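Long-range contacts in retinol dehydratase (Spodoptera frugiperda, PDB 1FMJ), which dehydrates retinol, probably by way of a sulfonated intermediate, on a sulfotransferase fold: residues Y49-A54 / D107-Y112; Q80-L85 / E280-E285. All blocks are in the same frame, centred on the assembly; numbering follows the deposited sequence.

Contact 1 (Y49-A54 / D107-Y112); sequences YLKDAA and DGFMIY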
ATOM      1  N   TYR A  49      -4.858  12.899  -7.425  1.00 23.48           N
ATOM      2  CA  TYR A  49      -4.232  13.162  -6.138  1.00 23.05           C
ATOM      3  C   TYR A  49      -4.052  14.653  -5.893  1.00 23.55           C
ATOM      4  O   TYR A  49      -4.252  15.140  -4.777  1.00 23.44           O
ATOM      5  CB  TYR A  49      -2.867  12.481  -6.044  1.00 22.26           C
ATOM      6  CG  TYR A  49      -2.244  12.652  -4.686  1.00 19.65           C
ATOM      7  CD1 TYR A  49      -2.714  11.929  -3.590  1.00 20.14           C
ATOM      8  CD2 TYR A  49      -1.242  13.597  -4.467  1.00 21.03           C
ATOM      9  CE1 TYR A  49      -2.212  12.144  -2.311  1.00 18.05           C
ATOM     10  CE2 TYR A  49      -0.725  13.821  -3.177  1.00 18.60           C
ATOM     11  CZ  TYR A  49      -1.220  13.094  -2.109  1.00 18.58           C
ATOM     12  OH  TYR A  49      -0.754  13.336  -0.830  1.00 16.40           O
ATOM     13  N   LEU A  50      -3.689  15.374  -6.949  1.00 24.90           N
ATOM     14  CA  LEU A  50      -3.431  16.806  -6.867  1.00 25.20           C
ATOM     15  C   LEU A  50      -4.534  17.669  -6.260  1.00 26.64           C
ATOM     16  O   LEU A  50      -4.258  18.756  -5.760  1.00 27.83           O
ATOM     17  CB  LEU A  50      -3.062  17.341  -8.255  1.00 25.38           C
ATOM     18  CG  LEU A  50      -1.806  16.763  -8.920  1.00 25.42           C
ATOM     19  CD1 LEU A  50      -1.716  17.244 -10.361  1.00 26.25           C
ATOM     20  CD2 LEU A  50      -0.566  17.174  -8.148  1.00 23.30           C
ATOM     21  N   LYS A  51      -5.783  17.215  -6.302  1.00 27.09           N
ATOM     22  CA  LYS A  51      -6.866  18.009  -5.726  1.00 27.55           C
ATOM     23  C   LYS A  51      -6.865  17.961  -4.191  1.00 26.88           C
ATOM     24  O   LYS A  51      -7.503  18.784  -3.537  1.00 26.60           O
ATOM     25  CB  LYS A  51      -8.221  17.530  -6.271  1.00 28.31           C
ATOM     26  CG  LYS A  51      -8.550  16.082  -5.941  1.00 31.01           C
ATOM     27  CD  LYS A  51      -9.797  15.574  -6.662  1.00 32.37           C
ATOM     28  CE  LYS A  51     -10.090  14.126  -6.262  1.00 33.23           C
ATOM     29  NZ  LYS A  51     -11.234  13.523  -7.000  1.00 34.06           N
ATOM     30  N   ASP A  52      -6.127  17.016  -3.612  1.00 27.60           N
ATOM     31  CA  ASP A  52      -6.093  16.877  -2.155  1.00 26.37           C
ATOM     32  C   ASP A  52      -4.675  16.857  -1.571  1.00 26.43           C
ATOM     33  O   ASP A  52      -4.499  16.674  -0.364  1.00 27.44           O
ATOM     34  CB  ASP A  52      -6.851  15.597  -1.775  1.00 26.11           C
ATOM     35  CG  ASP A  52      -7.206  15.526  -0.295  1.00 26.47           C
ATOM     36  OD1 ASP A  52      -7.649  16.543   0.267  1.00 27.06           O
ATOM     37  OD2 ASP A  52      -7.070  14.441   0.303  1.00 27.44           O
ATOM     38  N   ALA A  53      -3.667  17.061  -2.414  1.00 25.91           N
ATOM     39  CA  ALA A  53      -2.271  17.029  -1.957  1.00 25.71           C
ATOM     40  C   ALA A  53      -1.932  18.036  -0.855  1.00 25.19           C
ATOM     41  O   ALA A  53      -1.306  17.684   0.145  1.00 24.74           O
ATOM     42  CB  ALA A  53      -1.329  17.219  -3.144  1.00 24.58           C
ATOM     43  N   ALA A  54      -2.341  19.287  -1.036  1.00 26.03           N
ATOM     44  CA  ALA A  54      -2.073  20.327  -0.041  1.00 26.00           C
ATOM     45  C   ALA A  54      -2.795  20.033   1.279  1.00 26.72           C
ATOM     46  O   ALA A  54      -2.219  20.184   2.361  1.00 25.36           O
ATOM     47  CB  ALA A  54      -2.503  21.670  -0.580  1.00 27.24           C
ATOM     48  N   ASP A 107      -4.736   7.515   0.843  1.00 15.71           N
ATOM     49  CA  ASP A 107      -4.534   7.751  -0.579  1.00 15.75           C
ATOM     50  C   ASP A 107      -5.346   6.861  -1.526  1.00 15.59           C
ATOM     51  O   ASP A 107      -5.097   6.841  -2.726  1.00 16.04           O
ATOM     52  CB  ASP A 107      -3.031   7.676  -0.918  1.00 13.91           C
ATOM     53  CG  ASP A 107      -2.344   6.436  -0.354  1.00 15.09           C
ATOM     54  OD1 ASP A 107      -2.498   6.142   0.850  1.00 13.94           O
ATOM     55  OD2 ASP A 107      -1.619   5.765  -1.119  1.00 14.94           O
ATOM     56  N   GLY A 108      -6.325   6.136  -0.993  1.00 15.99           N
ATOM     57  CA  GLY A 108      -7.134   5.275  -1.841  1.00 16.78           C
ATOM     58  C   GLY A 108      -7.914   5.998  -2.936  1.00 17.22           C
ATOM     59  O   GLY A 108      -8.025   5.525  -4.070  1.00 17.39           O
ATOM     60  N   PHE A 109      -8.454   7.162  -2.606  1.00 16.98           N
ATOM     61  CA  PHE A 109      -9.248   7.918  -3.564  1.00 18.02           C
ATOM     62  C   PHE A 109      -8.554   8.235  -4.879  1.00 17.87           C
ATOM     63  O   PHE A 109      -9.180   8.181  -5.930  1.00 18.81           O
ATOM     64  CB  PHE A 109      -9.682   9.234  -2.940  1.00 16.74           C
ATOM     65  CG  PHE A 109      -8.579  10.240  -2.856  1.00 17.03           C
ATOM     66  CD1 PHE A 109      -8.452  11.231  -3.823  1.00 15.92           C
ATOM     67  CD2 PHE A 109      -7.639  10.169  -1.839  1.00 16.85           C
ATOM     68  CE1 PHE A 109      -7.400  12.135  -3.775  1.00 16.97           C
ATOM     69  CE2 PHE A 109      -6.580  11.071  -1.787  1.00 18.29           C
ATOM     70  CZ  PHE A 109      -6.465  12.056  -2.760  1.00 18.34           C
ATOM     71  N   MET A 110      -7.264   8.559  -4.823  1.00 18.57           N
ATOM     72  CA  MET A 110      -6.532   8.974  -6.027  1.00 19.05           C
ATOM     73  C   MET A 110      -6.615   8.098  -7.276  1.00 19.09           C
ATOM     74  O   MET A 110      -6.430   8.592  -8.392  1.00 18.45           O
ATOM     75  CB  MET A 110      -5.055   9.234  -5.696  1.00 19.97           C
ATOM     76  CG  MET A 110      -4.142   8.011  -5.752  1.00 20.19           C
ATOM     77  SD  MET A 110      -2.393   8.494  -5.752  1.00 19.63           S
ATOM     78  CE  MET A 110      -1.587   6.944  -5.256  1.00 21.17           C
ATOM     79  N   ILE A 111      -6.902   6.813  -7.116  1.00 18.31           N
ATOM     80  CA  ILE A 111      -6.958   5.945  -8.287  1.00 18.11           C
ATOM     81  C   ILE A 111      -8.212   6.196  -9.110  1.00 18.48           C
ATOM     82  O   ILE A 111      -8.332   5.721 -10.238  1.00 18.45           O
ATOM     83  CB  ILE A 111      -6.898   4.451  -7.879  1.00 17.34           C
ATOM     84  CG1 ILE A 111      -6.635   3.583  -9.107  1.00 16.90           C
ATOM     85  CG2 ILE A 111      -8.186   4.040  -7.196  1.00 16.22           C
ATOM     86  CD1 ILE A 111      -6.258   2.151  -8.767  1.00 18.50           C
ATOM     87  N   TYR A 112      -9.136   6.969  -8.555  1.00 19.48           N
ATOM     88  CA  TYR A 112     -10.393   7.256  -9.247  1.00 21.05           C
ATOM     89  C   TYR A 112     -10.536   8.698  -9.707  1.00 20.93           C
ATOM     90  O   TYR A 112     -10.324   9.621  -8.937  1.00 22.28           O
ATOM     91  CB  TYR A 112     -11.573   6.907  -8.339  1.00 20.15           C
ATOM     92  CG  TYR A 112     -12.930   7.159  -8.970  1.00 21.07           C
ATOM     93  CD1 TYR A 112     -13.316   6.477 -10.126  1.00 20.04           C
ATOM     94  CD2 TYR A 112     -13.838   8.053  -8.393  1.00 19.70           C
ATOM     95  CE1 TYR A 112     -14.574   6.672 -10.693  1.00 21.03           C
ATOM     96  CE2 TYR A 112     -15.100   8.261  -8.955  1.00 21.69           C
ATOM     97  CZ  TYR A 112     -15.459   7.566 -10.106  1.00 21.81           C
ATOM     98  OH  TYR A 112     -16.687   7.760 -10.686  1.00 22.12           O
TER
HETATM   99  O   HOH W   1     -11.471  10.490  -6.377  1.00 21.83           O
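Y49, D52 and K51 close around the ring of F109, and Y49 also reaches M110. The apolar part is centred on F109 CZ, which lies 3.8 Å from Y49 CD1 and 3.7 Å from D52 CB, with D52 OD2 close behind. Y49 and F109 cross at a slant, through Y49 CD1 and F109 CZ. At the ring's edge, near its plane, K51 CE approaches F109 CD1 at 4.1 Å, the extended lysine running past the phenylalanine in the opposite direction. I56 of helix 53-57 touches both aromatic residues. Behind F109, M110 CB sits over the centre of its ring; the same methylene is 3.9 Å from Y49 CB. M110 SD adds an oblique Met-aromatic contact, 5.0 Å from the centre of the Y49 ring. CG of Y49 is anti to its backbone N (chi1 -176°), and the side chain crosses M110 obliquely as well.

The polar link is indirect: a water accepts from K51 NZ at 3.1 Å and is hydrogen-bonded to Y112 O at 2.9 Å. D52 OD1 turns instead to S147 OG. No direct hydrogen bond joins the segments, so their fit rests on shape, with a single water bridge at the margin; it sets the chain leading into helix 53-57 against the turn that delivers Y112 to the retinol pocket.

Contact 2 (Q80-L85 / E280-E285); sequences QELVWL and EHLNFE. With A3P (adenosine-3'-5'-diphosphate), chain G.
A histidine-carboxylate bond across the interface uses the anti side of the acid: H281 NE2 donates to E81 OE1 at 2.8 Å, nearly straight at 160°. Carboxylate and imidazole are only 21° apart in plane, though the two side chains run at about a right angle to each other. The bend of E81 at chi2 (72°) sets its CD beside the ring, and E81 CG also lies at the imidazole edge, in plane. The second oxygen, OE2, makes a salt bridge to R102, so the buried acid has a partner on each oxygen. An alanine in place of E81 would probably leave H281 NE2 and R102 without their shared carboxylate and the imidazole freer to turn. L85 CD1 comes obliquely to H281 CD2 at 3.6 Å.

In the sulfotransferase fold the P-loop-like phosphate-binding turn runs into helix 76-87, whose first residues T76 and T77 hydrogen-bond the bound adenosine-3',5'-diphosphate; here the flank of that helix meets the end of helix 272-281. L82 and L282 cross there, with L82 CD2 modelled 3.2 Å from L282 CD1, a tight pair whose exact spacing is doubtful. I259 and I262 of helix 255-265 pack on L82 as well. Leaving the helix, L282 turns its carbonyl O to the adenine, accepting from A3P N6 at 2.8 Å. Beyond the weak N283 cap of the next helix, the F284 ring points its edge at the nucleotide, F284 CE1 lying 3.6 Å from A3P O2'.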
ATOM      1  N   GLN A  80      -1.877  -4.070   9.650  1.00 16.37           N
ATOM      2  CA  GLN A  80      -3.121  -3.408  10.042  1.00 17.31           C
ATOM      3  C   GLN A  80      -3.903  -4.257  11.034  1.00 15.66           C
ATOM      4  O   GLN A  80      -4.446  -3.744  12.004  1.00 14.93           O
ATOM      5  CB  GLN A  80      -4.007  -3.143   8.831  1.00 18.58           C
ATOM      6  CG  GLN A  80      -3.551  -1.986   7.983  1.00 20.19           C
ATOM      7  CD  GLN A  80      -4.421  -1.794   6.777  1.00 20.64           C
ATOM      8  OE1 GLN A  80      -5.582  -1.412   6.893  1.00 20.92           O
ATOM      9  NE2 GLN A  80      -3.868  -2.063   5.603  1.00 20.90           N
ATOM     10  N   GLU A  81      -3.961  -5.556  10.777  1.00 18.01           N
ATOM     11  CA  GLU A  81      -4.699  -6.465  11.642  1.00 17.89           C
ATOM     12  C   GLU A  81      -4.041  -6.572  13.002  1.00 18.99           C
ATOM     13  O   GLU A  81      -4.717  -6.481  14.032  1.00 18.78           O
ATOM     14  CB  GLU A  81      -4.803  -7.846  10.999  1.00 18.21           C
ATOM     15  CG  GLU A  81      -5.675  -8.831  11.777  1.00 19.28           C
ATOM     16  CD  GLU A  81      -7.166  -8.520  11.704  1.00 20.24           C
ATOM     17  OE1 GLU A  81      -7.958  -9.320  12.244  1.00 21.52           O
ATOM     18  OE2 GLU A  81      -7.550  -7.490  11.111  1.00 19.14           O
ATOM     19  N   LEU A  82      -2.723  -6.770  13.006  1.00 19.77           N
ATOM     20  CA  LEU A  82      -1.980  -6.876  14.255  1.00 20.31           C
ATOM     21  C   LEU A  82      -2.186  -5.614  15.084  1.00 19.34           C
ATOM     22  O   LEU A  82      -2.562  -5.679  16.256  1.00 18.81           O
ATOM     23  CB  LEU A  82      -0.484  -7.052  13.978  1.00 19.83           C
ATOM     24  CG  LEU A  82      -0.041  -8.361  13.334  1.00 22.06           C
ATOM     25  CD1 LEU A  82       1.461  -8.305  13.031  1.00 22.84           C
ATOM     26  CD2 LEU A  82      -0.364  -9.514  14.263  1.00 20.83           C
ATOM     27  N   VAL A  83      -1.934  -4.467  14.456  1.00 18.07           N
ATOM     28  CA  VAL A  83      -2.070  -3.170  15.107  1.00 17.05           C
ATOM     29  C   VAL A  83      -3.476  -2.905  15.642  1.00 17.89           C
ATOM     30  O   VAL A  83      -3.635  -2.319  16.709  1.00 18.38           O
ATOM     31  CB  VAL A  83      -1.684  -2.022  14.129  1.00 17.05           C
ATOM     32  CG1 VAL A  83      -2.069  -0.670  14.713  1.00 16.72           C
ATOM     33  CG2 VAL A  83      -0.188  -2.056  13.844  1.00 16.80           C
ATOM     34  N   TRP A  84      -4.503  -3.327  14.913  1.00 18.88           N
ATOM     35  CA  TRP A  84      -5.859  -3.075  15.371  1.00 20.68           C
ATOM     36  C   TRP A  84      -6.197  -3.931  16.571  1.00 21.32           C
ATOM     37  O   TRP A  84      -6.760  -3.446  17.543  1.00 22.04           O
ATOM     38  CB  TRP A  84      -6.882  -3.342  14.264  1.00 20.14           C
ATOM     39  CG  TRP A  84      -8.187  -2.622  14.485  1.00 21.19           C
ATOM     40  CD1 TRP A  84      -8.499  -1.347  14.094  1.00 20.15           C
ATOM     41  CD2 TRP A  84      -9.341  -3.124  15.170  1.00 22.16           C
ATOM     42  NE1 TRP A  84      -9.775  -1.028  14.493  1.00 21.66           N
ATOM     43  CE2 TRP A  84     -10.317  -2.098  15.153  1.00 21.96           C
ATOM     44  CE3 TRP A  84      -9.647  -4.339  15.797  1.00 22.82           C
ATOM     45  CZ2 TRP A  84     -11.581  -2.253  15.737  1.00 22.41           C
ATOM     46  CZ3 TRP A  84     -10.909  -4.492  16.380  1.00 22.71           C
ATOM     47  CH2 TRP A  84     -11.857  -3.453  16.343  1.00 22.73           C
ATOM     48  N   LEU A  85      -5.862  -5.210  16.501  1.00 22.15           N
ATOM     49  CA  LEU A  85      -6.158  -6.114  17.605  1.00 23.31           C
ATOM     50  C   LEU A  85      -5.420  -5.713  18.873  1.00 24.27           C
ATOM     51  O   LEU A  85      -5.990  -5.746  19.964  1.00 23.63           O
ATOM     52  CB  LEU A  85      -5.803  -7.555  17.221  1.00 23.12           C
ATOM     53  CG  LEU A  85      -6.807  -8.188  16.253  1.00 23.93           C
ATOM     54  CD1 LEU A  85      -6.276  -9.501  15.684  1.00 22.73           C
ATOM     55  CD2 LEU A  85      -8.125  -8.402  16.994  1.00 23.58           C
ATOM     56  N   GLU A 280      -1.204 -17.211  15.406  1.00 32.85           N
ATOM     57  CA  GLU A 280      -2.039 -18.188  14.727  1.00 32.25           C
ATOM     58  C   GLU A 280      -3.138 -17.495  13.929  1.00 31.18           C
ATOM     59  O   GLU A 280      -3.556 -17.985  12.877  1.00 30.23           O
ATOM     60  CB  GLU A 280      -2.626 -19.194  15.728  1.00 34.65           C
ATOM     61  CG  GLU A 280      -3.338 -18.598  16.933  1.00 38.04           C
ATOM     62  CD  GLU A 280      -3.568 -19.630  18.034  1.00 39.56           C
ATOM     63  OE1 GLU A 280      -4.202 -20.671  17.756  1.00 40.61           O
ATOM     64  OE2 GLU A 280      -3.111 -19.402  19.174  1.00 39.23           O
ATOM     65  N   HIS A 281      -3.581 -16.338  14.413  1.00 29.73           N
ATOM     66  CA  HIS A 281      -4.620 -15.578  13.723  1.00 28.54           C
ATOM     67  C   HIS A 281      -4.119 -15.078  12.374  1.00 26.88           C
ATOM     68  O   HIS A 281      -4.905 -14.858  11.458  1.00 25.61           O
ATOM     69  CB  HIS A 281      -5.058 -14.381  14.569  1.00 28.68           C
ATOM     70  CG  HIS A 281      -6.085 -13.512  13.907  1.00 29.45           C
ATOM     71  ND1 HIS A 281      -7.381 -13.923  13.686  1.00 28.51           N
ATOM     72  CD2 HIS A 281      -5.996 -12.259  13.399  1.00 28.87           C
ATOM     73  CE1 HIS A 281      -8.047 -12.963  13.071  1.00 28.69           C
ATOM     74  NE2 HIS A 281      -7.231 -11.943  12.885  1.00 29.95           N
ATOM     75  N   LEU A 282      -2.809 -14.892  12.252  1.00 27.18           N
ATOM     76  CA  LEU A 282      -2.251 -14.401  11.005  1.00 26.91           C
ATOM     77  C   LEU A 282      -1.719 -15.508  10.120  1.00 27.34           C
ATOM     78  O   LEU A 282      -0.987 -15.238   9.169  1.00 27.30           O
ATOM     79  CB  LEU A 282      -1.122 -13.400  11.263  1.00 27.48           C
ATOM     80  CG  LEU A 282      -1.387 -12.068  11.965  1.00 28.33           C
ATOM     81  CD1 LEU A 282      -0.356 -11.072  11.444  1.00 29.09           C
ATOM     82  CD2 LEU A 282      -2.786 -11.549  11.688  1.00 28.62           C
ATOM     83  N   ASN A 283      -2.058 -16.756  10.437  1.00 26.80           N
ATOM     84  CA  ASN A 283      -1.608 -17.878   9.620  1.00 26.26           C
ATOM     85  C   ASN A 283      -2.083 -17.577   8.203  1.00 25.45           C
ATOM     86  O   ASN A 283      -3.237 -17.206   8.009  1.00 24.28           O
ATOM     87  CB  ASN A 283      -2.229 -19.178  10.127  1.00 27.13           C
ATOM     88  CG  ASN A 283      -1.907 -20.360   9.236  1.00 28.11           C
ATOM     89  OD1 ASN A 283      -2.501 -20.532   8.169  1.00 26.94           O
ATOM     90  ND2 ASN A 283      -0.955 -21.177   9.667  1.00 28.95           N
ATOM     91  N   PHE A 284      -1.214 -17.750   7.214  1.00 25.25           N
ATOM     92  CA  PHE A 284      -1.591 -17.416   5.846  1.00 26.90           C
ATOM     93  C   PHE A 284      -2.897 -17.982   5.335  1.00 27.80           C
ATOM     94  O   PHE A 284      -3.702 -17.247   4.764  1.00 28.40           O
ATOM     95  CB  PHE A 284      -0.499 -17.782   4.844  1.00 27.24           C
ATOM     96  CG  PHE A 284      -0.773 -17.258   3.461  1.00 26.81           C
ATOM     97  CD1 PHE A 284      -0.716 -15.889   3.203  1.00 26.30           C
ATOM     98  CD2 PHE A 284      -1.126 -18.122   2.428  1.00 27.01           C
ATOM     99  CE1 PHE A 284      -1.006 -15.388   1.938  1.00 25.62           C
ATOM    100  CE2 PHE A 284      -1.419 -17.630   1.160  1.00 27.29           C
ATOM    101  CZ  PHE A 284      -1.359 -16.258   0.915  1.00 26.95           C
ATOM    102  N   GLU A 285      -3.115 -19.280   5.511  1.00 28.83           N
ATOM    103  CA  GLU A 285      -4.352 -19.874   5.026  1.00 29.81           C
ATOM    104  C   GLU A 285      -5.567 -19.330   5.758  1.00 29.53           C
ATOM    105  O   GLU A 285      -6.572 -19.020   5.126  1.00 30.03           O
ATOM    106  CB  GLU A 285      -4.291 -21.402   5.119  1.00 30.76           C
ATOM    107  CG  GLU A 285      -3.350 -22.005   4.087  1.00 32.71           C
ATOM    108  CD  GLU A 285      -3.818 -21.749   2.661  1.00 34.83           C
ATOM    109  OE1 GLU A 285      -2.960 -21.521   1.772  1.00 33.97           O
ATOM    110  OE2 GLU A 285      -5.048 -21.785   2.427  1.00 36.13           O
TER
HETATM  111  P1  A3P G 400       2.237 -11.813  -2.114  1.00 19.06           P
HETATM  112  O1P A3P G 400       1.652 -11.193  -3.316  1.00 16.83           O
HETATM  113  O2P A3P G 400       1.517 -13.047  -1.736  1.00 17.81           O
HETATM  114  O3P A3P G 400       3.661 -12.113  -2.331  1.00 18.66           O
HETATM  115  P2  A3P G 400      -0.067  -5.457   1.324  1.00 21.28           P
HETATM  116  O4P A3P G 400      -1.006  -5.808   2.402  1.00 20.76           O
HETATM  117  O5P A3P G 400       0.830  -4.361   1.748  1.00 21.66           O
HETATM  118  O6P A3P G 400      -0.827  -5.080   0.097  1.00 21.62           O
HETATM  119  O5' A3P G 400       0.825  -6.717   0.993  1.00 19.11           O
HETATM  120  C5' A3P G 400       0.261  -7.933   0.530  1.00 18.13           C
HETATM  121  C4' A3P G 400       1.294  -9.063   0.557  1.00 18.27           C
HETATM  122  O4' A3P G 400       1.288  -9.641   1.893  1.00 18.03           O
HETATM  123  C3' A3P G 400       0.929 -10.213  -0.384  1.00 19.24           C
HETATM  124  O3' A3P G 400       2.152 -10.783  -0.907  1.00 17.53           O
HETATM  125  C2' A3P G 400       0.102 -11.093   0.531  1.00 19.22           C
HETATM  126  O2' A3P G 400      -0.217 -12.408   0.087  1.00 20.35           O
HETATM  127  C1' A3P G 400       0.937 -11.026   1.800  1.00 19.09           C
HETATM  128  N9  A3P G 400       0.190 -11.443   2.993  1.00 18.07           N
HETATM  129  C8  A3P G 400      -1.073 -11.064   3.420  1.00 18.71           C
HETATM  130  N7  A3P G 400      -1.465 -11.614   4.538  1.00 19.54           N
HETATM  131  C5  A3P G 400      -0.394 -12.423   4.893  1.00 19.40           C
HETATM  132  C6  A3P G 400      -0.149 -13.305   6.003  1.00 20.30           C
HETATM  133  N6  A3P G 400      -1.030 -13.504   6.988  1.00 19.88           N
HETATM  134  N1  A3P G 400       1.069 -13.980   6.052  1.00 19.18           N
HETATM  135  C2  A3P G 400       2.002 -13.803   5.061  1.00 20.75           C
HETATM  136  N3  A3P G 400       1.884 -12.997   3.961  1.00 17.53           N
HETATM  137  C4  A3P G 400       0.654 -12.333   3.940  1.00 18.88           C

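In the fold
From the N terminus the segments come in the order 49-54, 80-85, 107-112, 280-285, so the two loops cross. Contact 1 closes 52 residues, including strand 66-70 and helix 76-87, and joins the lead-in to helix 53-57 to the turn after edge strand 104-105. Contact 2 starts inside that loop and closes 194 residues, among them strands 160-163, 179-184 and 243-247 of the parallel sheet, bringing the end of helix 272-281 back to helix 76-87. The centres lie about 28 Å apart on opposite sides of the chain's centre, and the contacts do not touch: contact 1 borders the retinol pocket, contact 2 the adenine end of the nucleotide site.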